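Local coordinates for type II secretion system protein H (Vibrio cholerae, PDB 4DQ9) that helps form the tip complex of the type II secretion pseudopilus, which recognises and binds proteins, such as toxins, for export from the periplasm, at residues W56-D59 / K60-N63; L88-P91 / G92-F95. One frame throughout, in Å; residues are numbered along the deposited sequence.

Contact 1: residues W56-D59 / K60-N63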
ATOM      1  N   TRP A  56      13.240  -2.124  -2.951  1.00 16.40           N
ATOM      2  CA  TRP A  56      13.467  -3.141  -4.021  1.00 17.33           C
ATOM      3  C   TRP A  56      14.958  -3.407  -4.139  1.00 20.32           C
ATOM      4  O   TRP A  56      15.668  -2.609  -4.765  1.00 20.84           O
ATOM      5  CB  TRP A  56      12.854  -2.656  -5.340  1.00 18.41           C
ATOM      6  CG  TRP A  56      12.981  -3.594  -6.461  1.00 18.83           C
ATOM      7  CD1 TRP A  56      12.903  -4.963  -6.389  1.00 19.92           C
ATOM      8  CD2 TRP A  56      13.291  -3.296  -7.842  1.00 18.46           C
ATOM      9  NE1 TRP A  56      13.144  -5.520  -7.616  1.00 19.99           N
ATOM     10  CE2 TRP A  56      13.353  -4.520  -8.529  1.00 18.78           C
ATOM     11  CE3 TRP A  56      13.506  -2.118  -8.567  1.00 19.02           C
ATOM     12  CZ2 TRP A  56      13.602  -4.589  -9.903  1.00 18.86           C
ATOM     13  CZ3 TRP A  56      13.773  -2.220  -9.944  1.00 22.02           C
ATOM     14  CH2 TRP A  56      13.814  -3.432 -10.573  1.00 21.26           C
ATOM     15  N   GLN A  57      15.393  -4.593  -3.729  1.00 22.07           N
ATOM     16  CA  GLN A  57      16.840  -4.906  -3.920  1.00 24.32           C
ATOM     17  C   GLN A  57      16.988  -5.560  -5.258  1.00 22.80           C
ATOM     18  O   GLN A  57      16.272  -6.487  -5.605  1.00 23.75           O
ATOM     19  CB  GLN A  57      17.432  -5.675  -2.737  1.00 26.98           C
ATOM     20  CG  GLN A  57      17.168  -4.862  -1.505  1.00 33.88           C
ATOM     21  CD  GLN A  57      18.091  -5.112  -0.386  1.00 38.46           C
ATOM     22  OE1 GLN A  57      19.333  -5.183  -0.576  1.00 45.04           O
ATOM     23  NE2 GLN A  57      17.515  -5.231   0.838  1.00 42.18           N
ATOM     24  N   ASN A  58      17.837  -4.970  -6.105  1.00 20.98           N
ATOM     25  CA  ASN A  58      17.841  -5.379  -7.470  1.00 20.29           C
ATOM     26  C   ASN A  58      19.175  -5.052  -8.082  1.00 21.21           C
ATOM     27  O   ASN A  58      19.941  -4.285  -7.481  1.00 20.37           O
ATOM     28  CB  ASN A  58      16.729  -4.709  -8.223  1.00 19.84           C
ATOM     29  CG  ASN A  58      17.001  -3.217  -8.424  1.00 20.81           C
ATOM     30  OD1 ASN A  58      17.566  -2.835  -9.450  1.00 20.41           O
ATOM     31  ND2 ASN A  58      16.699  -2.392  -7.425  1.00 19.86           N
ATOM     32  N   ASP A  59      19.404  -5.559  -9.279  1.00 19.89           N
ATOM     33  CA  ASP A  59      20.668  -5.364  -9.972  1.00 21.59           C
ATOM     34  C   ASP A  59      20.584  -4.362 -11.096  1.00 21.46           C
ATOM     35  O   ASP A  59      21.410  -4.421 -12.003  1.00 24.28           O
ATOM     36  CB  ASP A  59      21.297  -6.712 -10.496  1.00 23.27           C
ATOM     37  CG  ASP A  59      20.503  -7.343 -11.678  1.00 27.70           C
ATOM     38  OD1 ASP A  59      19.387  -6.906 -12.021  1.00 23.52           O
ATOM     39  OD2 ASP A  59      21.019  -8.315 -12.293  1.00 33.08           O
ATOM     40  N   LYS A  60      19.587  -3.478 -11.099  1.00 20.22           N
ATOM     41  CA  LYS A  60      19.370  -2.487 -12.177  1.00 20.63           C
ATOM     42  C   LYS A  60      19.568  -1.063 -11.715  1.00 21.23           C
ATOM     43  O   LYS A  60      20.106  -0.245 -12.480  1.00 22.66           O
ATOM     44  CB  LYS A  60      17.916  -2.596 -12.773  1.00 22.57           C
ATOM     45  CG  LYS A  60      17.806  -4.005 -13.394  1.00 23.65           C
ATOM     46  CD  LYS A  60      16.412  -4.236 -14.034  1.00 26.64           C
ATOM     47  CE  LYS A  60      16.519  -5.440 -14.988  1.00 29.05           C
ATOM     48  NZ  LYS A  60      15.149  -5.585 -15.691  1.00 33.21           N
ATOM     49  N   MET A  61      19.242  -0.777 -10.464  1.00 19.18           N
ATOM     50  CA  MET A  61      19.245   0.605  -9.908  1.00 19.12           C
ATOM     51  C   MET A  61      19.297   0.606  -8.389  1.00 17.79           C
ATOM     52  O   MET A  61      18.741  -0.249  -7.767  1.00 17.91           O
ATOM     53  CB  MET A  61      18.101   1.389 -10.418  1.00 17.85           C
ATOM     54  CG  MET A  61      16.706   0.958  -9.890  1.00 18.72           C
ATOM     55  SD  MET A  61      15.457   2.056 -10.569  1.00 26.12           S
ATOM     56  CE  MET A  61      14.284   2.004  -9.202  1.00 22.27           C
ATOM     57  N   THR A  62      19.925   1.621  -7.788  1.00 17.32           N
ATOM     58  CA  THR A  62      19.765   1.837  -6.376  1.00 17.12           C
ATOM     59  C   THR A  62      18.306   2.143  -6.057  1.00 17.47           C
ATOM     60  O   THR A  62      17.559   2.631  -6.912  1.00 17.37           O
ATOM     61  CB  THR A  62      20.602   3.025  -5.888  1.00 19.48           C
ATOM     62  OG1 THR A  62      20.297   4.165  -6.674  1.00 17.88           O
ATOM     63  CG2 THR A  62      22.096   2.720  -6.051  1.00 21.13           C
ATOM     64  N   ASN A  63      17.906   1.834  -4.842  1.00 17.01           N
ATOM     65  CA  ASN A  63      16.510   1.953  -4.449  1.00 16.85           C
ATOM     66  C   ASN A  63      16.175   3.171  -3.537  1.00 16.81           C
ATOM     67  O   ASN A  63      15.076   3.261  -3.105  1.00 15.45           O
ATOM     68  CB  ASN A  63      16.024   0.633  -3.828  1.00 18.05           C
ATOM     69  CG  ASN A  63      16.815   0.263  -2.579  1.00 19.62           C
ATOM     70  OD1 ASN A  63      17.117   1.082  -1.725  1.00 21.36           O
ATOM     71  ND2 ASN A  63      17.147  -1.021  -2.444  1.00 21.31           N
TER

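Contact 2: residues L88-P91 / G92-F95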
ATOM      1  N   LEU A  88      10.779  26.114   6.503  1.00 22.43           N
ATOM      2  CA  LEU A  88      12.168  25.912   5.972  1.00 24.74           C
ATOM      3  C   LEU A  88      12.643  24.521   6.260  1.00 27.08           C
ATOM      4  O   LEU A  88      13.410  23.969   5.495  1.00 29.73           O
ATOM      5  CB  LEU A  88      13.082  26.993   6.458  1.00 22.62           C
ATOM      6  CG  LEU A  88      12.678  28.477   6.175  1.00 24.54           C
ATOM      7  CD1 LEU A  88      13.810  29.346   6.529  1.00 23.76           C
ATOM      8  CD2 LEU A  88      12.268  28.648   4.724  1.00 25.18           C
ATOM      9  N   PHE A  89      12.184  23.988   7.386  1.00 26.78           N
ATOM     10  CA  PHE A  89      12.524  22.635   7.759  1.00 25.75           C
ATOM     11  C   PHE A  89      11.452  22.135   8.755  1.00 25.37           C
ATOM     12  O   PHE A  89      10.860  22.903   9.538  1.00 22.89           O
ATOM     13  CB  PHE A  89      13.941  22.546   8.312  1.00 27.27           C
ATOM     14  CG  PHE A  89      14.174  23.316   9.583  1.00 26.46           C
ATOM     15  CD1 PHE A  89      13.897  22.776  10.836  1.00 26.65           C
ATOM     16  CD2 PHE A  89      14.757  24.554   9.546  1.00 28.97           C
ATOM     17  CE1 PHE A  89      14.183  23.410  11.981  1.00 26.91           C
ATOM     18  CE2 PHE A  89      15.068  25.223  10.706  1.00 28.16           C
ATOM     19  CZ  PHE A  89      14.777  24.658  11.967  1.00 29.34           C
ATOM     20  N   ASN A  90      11.289  20.825   8.770  1.00 25.78           N
ATOM     21  CA  ASN A  90      10.451  20.151   9.773  1.00 25.79           C
ATOM     22  C   ASN A  90      11.340  19.887  10.983  1.00 27.15           C
ATOM     23  O   ASN A  90      12.296  19.133  10.864  1.00 27.02           O
ATOM     24  CB  ASN A  90       9.940  18.847   9.150  1.00 26.59           C
ATOM     25  CG  ASN A  90       9.105  18.004  10.145  1.00 29.73           C
ATOM     26  OD1 ASN A  90       9.217  18.192  11.352  1.00 31.49           O
ATOM     27  ND2 ASN A  90       8.291  17.113   9.624  1.00 29.10           N
ATOM     28  N   PRO A  91      11.051  20.526  12.139  1.00 26.63           N
ATOM     29  CA  PRO A  91      11.944  20.338  13.250  1.00 27.23           C
ATOM     30  C   PRO A  91      12.144  18.854  13.540  1.00 29.62           C
ATOM     31  O   PRO A  91      13.264  18.411  13.815  1.00 27.67           O
ATOM     32  CB  PRO A  91      11.263  21.097  14.401  1.00 27.91           C
ATOM     33  CG  PRO A  91      10.315  22.033  13.730  1.00 28.38           C
ATOM     34  CD  PRO A  91      10.001  21.480  12.442  1.00 26.09           C
ATOM     35  N   GLY A  92      11.104  18.060  13.434  1.00 27.27           N
ATOM     36  CA  GLY A  92      11.320  16.610  13.748  1.00 29.53           C
ATOM     37  C   GLY A  92      12.161  15.797  12.746  1.00 31.65           C
ATOM     38  O   GLY A  92      12.756  14.770  13.090  1.00 33.62           O
ATOM     39  N   SER A  93      12.167  16.192  11.481  1.00 32.70           N
ATOM     40  CA  SER A  93      12.865  15.436  10.435  1.00 34.84           C
ATOM     41  C   SER A  93      14.414  15.667  10.391  1.00 35.10           C
ATOM     42  O   SER A  93      15.121  14.976   9.630  1.00 38.37           O
ATOM     43  CB  SER A  93      12.280  15.812   9.079  1.00 35.39           C
ATOM     44  OG  SER A  93      12.936  16.980   8.689  1.00 35.88           O
ATOM     45  N   LEU A  94      14.920  16.646  11.163  1.00 35.24           N
ATOM     46  CA  LEU A  94      16.375  16.933  11.164  1.00 35.75           C
ATOM     47  C   LEU A  94      17.133  15.783  11.779  1.00 37.85           C
ATOM     48  O   LEU A  94      18.207  15.449  11.267  1.00 39.19           O
ATOM     49  CB  LEU A  94      16.714  18.259  11.892  1.00 35.68           C
ATOM     50  CG  LEU A  94      16.173  19.532  11.288  1.00 33.69           C
ATOM     51  CD1 LEU A  94      17.017  20.756  11.686  1.00 30.42           C
ATOM     52  CD2 LEU A  94      16.040  19.453   9.783  1.00 31.70           C
ATOM     53  N   PHE A  95      16.549  15.188  12.846  1.00 37.57           N
ATOM     54  CA  PHE A  95      17.170  14.083  13.617  1.00 37.85           C
ATOM     55  C   PHE A  95      17.314  12.827  12.754  1.00 40.02           C
ATOM     56  O   PHE A  95      16.297  12.279  12.269  1.00 38.16           O
ATOM     57  CB  PHE A  95      16.315  13.681  14.841  1.00 36.11           C
ATOM     58  CG  PHE A  95      16.056  14.798  15.814  1.00 36.64           C
ATOM     59  CD1 PHE A  95      16.934  15.014  16.875  1.00 35.41           C
ATOM     60  CD2 PHE A  95      14.973  15.597  15.686  1.00 38.97           C
ATOM     61  CE1 PHE A  95      16.731  16.033  17.775  1.00 35.47           C
ATOM     62  CE2 PHE A  95      14.725  16.635  16.604  1.00 37.60           C
ATOM     63  CZ  PHE A  95      15.616  16.857  17.646  1.00 32.82           C
TER
HETATM   64  O   HOH W   1      12.695  19.496   6.637  1.00 20.74           O

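Contact 1: residues W56-D59 / K60-N63
Asn58 turns its amide into the bend made by Lys60 and Met61, at the break in strand 54-66 that bulges from its pairing with strand 41-48. Its CB lies 3.4 Å above the plane of the Trp56 ring, over the centre, and so starts from an apolar floor. With CG between the backbone N and the carbonyl carbon (chi1 71°), the amide swings toward the chain that follows. Asn58 OD1 accepts two backbone N-H groups, from Lys60 N at 2.7 Å and Met61 N at 2.8 Å; the first closes an Asx turn. Asn58 ND2 donates to Met61 O at 3.0 Å, within that carbonyl's plane, and also to Trp56 O at 2.9 Å. A second amide, Asn63 ND2, reaches Trp56 O from the opposite face of its plane, at 3.2 Å. Beside these polar bonds, Met61 CE lies at the edge of the indole, near its plane, 4.2 Å from Trp56 CE3, while Lys60 leads off to a salt bridge with Glu23 of helix 2-27. Asparagine suits position 58 because one short amide both accepts and donates. Four bonds grip it and probably fix its flip, so a bend without regular strand pairing is held by side-chain chemistry.

Contact 2: residues L88-P91 / G92-F95
Asn90 and Ser93 bracket a type I beta turn, with Pro91 and Gly92 at its corners, in the long loop between strands 71-77 and 115-117. The turn bond, Ser93 N to Asn90 O, spans 3.0 Å and is weak. An Asx turn overlaps it, because Gly92 N lies 2.8 Å from Asn90 OD1 and donates to it, again weakly. The side chain can do this because CG stands opposite the backbone N (chi1 177°), which lays the carboxamide alongside the chain that follows. Proline suits the first corner: its ring fixes phi at about the value such a turn needs, and its nitrogen has no hydrogen to leave without a partner. On the flank, the side chains of Phe89 and Leu94 cross at about a right angle, and Leu94 CD1 makes an off-centre CH-pi contact 4.2 Å from the Phe89 ring centroid, 29° off the ring normal. This apolar pair joins the residue before the turn to the one after it. Next along, Phe95 CE2 comes within 3.6 Å of Pro91 O. Farther out, Asn90 ND2 is hydrogen-bonded to Asp38, which positions the amide whose oxygen serves the turn. Serine suits its place because its short OG can reach the water beside Asn90: that water accepts from Asn90 N at 2.9 Å and is hydrogen-bonded to Ser93 OG at 3.3 Å, joining the two ends of the turn.

Contacts 1 and 2 are separate surface features: their centres lie about 28 Å apart and their nearest atoms about 17 Å. In both, an asparagine side-chain oxygen accepts backbone N-H groups at a bend: two in contact 1, one, weakly, in contact 2. Contact 1 interrupts a strand, whereas contact 2 belongs to a long loop whose later residues 101-108 are not modelled. Asp38, the hydrogen-bond partner of Asn90 ND2 in contact 2, lies between strands 31-36 and 41-48, and the latter pairs with the strand of contact 1. A bound sodium ion lies about 6 Å from the side chain of Gln57, and one lies about 12 Å from that of Ser93; the sodium-site residues belong to neither contact.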